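Peptide from Structure-specific endonuclease subunit SLX4 (PDB 6J0Y) probably binds the DNA-repair scaffold protein Rtt107 through its Rtt107-interacting motif, linking the Slx4 endonuclease subunit to that partner. Local coordinates at residues K12-Q15 with E16-V19. Residues are numbered along the deposited sequence; the frame is centred on the assembly and turned at random.
Sequences KLLQ and ESVV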
loop_
_atom_site.group_PDB
_atom_site.type_symbol
_atom_site.label_atom_id
_atom_site.label_comp_id
_atom_site.label_asym_id
_atom_site.label_seq_id
_atom_site.Cartn_x
_atom_site.Cartn_y
_atom_site.Cartn_z
ATOM N N LYS B 12 -15.098 -9.234 8.100
ATOM C CA LYS B 12 -15.702 -9.915 6.954
ATOM C C LYS B 12 -16.008 -11.350 7.349
ATOM O O LYS B 12 -15.095 -12.108 7.690
ATOM C CB LYS B 12 -14.770 -9.882 5.747
ATOM C CG LYS B 12 -15.358 -10.569 4.485
ATOM C CD LYS B 12 -14.296 -10.618 3.412
ATOM C CE LYS B 12 -14.754 -11.454 2.207
ATOM N NZ LYS B 12 -13.633 -11.543 1.237
ATOM N N LEU B 13 -17.287 -11.720 7.266
ATOM C CA LEU B 13 -17.832 -12.962 7.793
ATOM C C LEU B 13 -18.726 -13.601 6.740
ATOM O O LEU B 13 -19.410 -12.898 6.000
ATOM C CB LEU B 13 -18.696 -12.680 9.039
ATOM C CG LEU B 13 -18.300 -13.178 10.415
ATOM C CD1 LEU B 13 -16.808 -13.043 10.596
ATOM C CD2 LEU B 13 -19.057 -12.382 11.470
ATOM N N LEU B 14 -18.765 -14.931 6.707
ATOM C CA LEU B 14 -19.812 -15.598 5.935
ATOM C C LEU B 14 -21.183 -15.199 6.476
ATOM O O LEU B 14 -21.390 -15.132 7.690
ATOM C CB LEU B 14 -19.642 -17.119 5.993
ATOM C CG LEU B 14 -18.562 -17.702 5.084
ATOM C CD1 LEU B 14 -18.406 -19.208 5.299
ATOM C CD2 LEU B 14 -18.891 -17.406 3.625
ATOM N N GLN B 15 -22.110 -14.888 5.561
ATOM C CA GLN B 15 -23.459 -14.497 5.965
ATOM C C GLN B 15 -24.079 -15.525 6.905
ATOM O O GLN B 15 -24.724 -15.163 7.898
ATOM C CB GLN B 15 -24.335 -14.296 4.721
ATOM C CG GLN B 15 -25.739 -13.791 5.011
ATOM C CD GLN B 15 -26.756 -14.912 5.079
ATOM O OE1 GLN B 15 -26.774 -15.804 4.228
ATOM N NE2 GLN B 15 -27.615 -14.872 6.096
ATOM N N GLU B 16 -23.875 -16.814 6.612
ATOM C CA GLU B 16 -24.340 -17.893 7.483
ATOM C C GLU B 16 -23.821 -17.755 8.906
ATOM O O GLU B 16 -24.483 -18.197 9.852
ATOM C CB GLU B 16 -23.892 -19.248 6.930
ATOM C CG GLU B 16 -24.585 -19.705 5.669
ATOM C CD GLU B 16 -23.966 -20.976 5.113
ATOM O OE1 GLU B 16 -22.722 -21.106 5.172
ATOM O OE2 GLU B 16 -24.722 -21.847 4.632
ATOM N N SER B 17 -22.634 -17.171 9.076
ATOM C CA SER B 17 -21.966 -17.150 10.371
ATOM C C SER B 17 -22.496 -16.075 11.301
ATOM O O SER B 17 -22.243 -16.151 12.507
ATOM C CB SER B 17 -20.460 -16.935 10.191
ATOM O OG SER B 17 -19.909 -17.908 9.324
ATOM N N VAL B 18 -23.212 -15.080 10.770
ATOM C CA VAL B 18 -23.573 -13.910 11.565
ATOM C C VAL B 18 -24.475 -14.301 12.723
ATOM O O VAL B 18 -24.282 -13.855 13.862
ATOM C CB VAL B 18 -24.238 -12.847 10.679
ATOM C CG1 VAL B 18 -24.685 -11.665 11.515
ATOM C CG2 VAL B 18 -23.272 -12.418 9.648
ATOM N N VAL B 19 -25.481 -15.134 12.445
ATOM C CA VAL B 19 -26.422 -15.541 13.478
ATOM C C VAL B 19 -25.723 -16.317 14.590
ATOM O O VAL B 19 -26.231 -16.379 15.713
ATOM C CB VAL B 19 -27.575 -16.352 12.837
ATOM C CG1 VAL B 19 -27.103 -17.740 12.406
ATOM C CG2 VAL B 19 -28.773 -16.437 13.776
HETATM O O HOH W 1 -17.196 -16.766 8.650
#
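Leu14 and Ser17 meet where strand 8-14 ends and the chain coils into the single short helical turn of residues 15-18. Ser17 OG stands beside its own backbone N (chi1 -55°), which lays the hydroxyl alongside Leu14 CB, 3.4 Å away. Leu14 touches with this CB alone, while its side chain packs on Phe49 and Asp47. The hydroxyl also shares a water with the main chain: Leu14 N donates to this water at 3.1 Å, and Ser17 OG lies 3.0 Å from it. Serine suits the place, being small enough to lie against the strand end and polar enough to join this bridge.

Ser17 N donates to Leu14 O at 2.8 Å, a bent bond (144° at the hydrogen), and Val18 N to Gln15 O at 3.2 Å. Both span three residues, the spacing of a tight 3-10-like turn.

Val18 brings CG2 alongside Gln15 O, 3.6 Å away, and its branched hydrocarbon packs on Cys50 of strand 49-55. Leu13 leaves the strand toward the turn, its CG loosely 4.3 Å from Ser17 CB and its methyls farther off; an apolar residue fits this buried site among Cys50, Leu21 and an aromatic side chain of the other protein chain. The Gln15 chain bends at chi2 (-96°), bringing OE1 within 3.9 Å of Glu16 N, whereas Glu16 runs extended beyond CG; hydrophilic residues suit these exposed positions.

Two successive backbone hydrogen bonds and one water thus hold the turn mainly through the backbone, while Leu13 and Ser17 both present surface to the partner protein, consistent with a role in the Rtt107-binding motif.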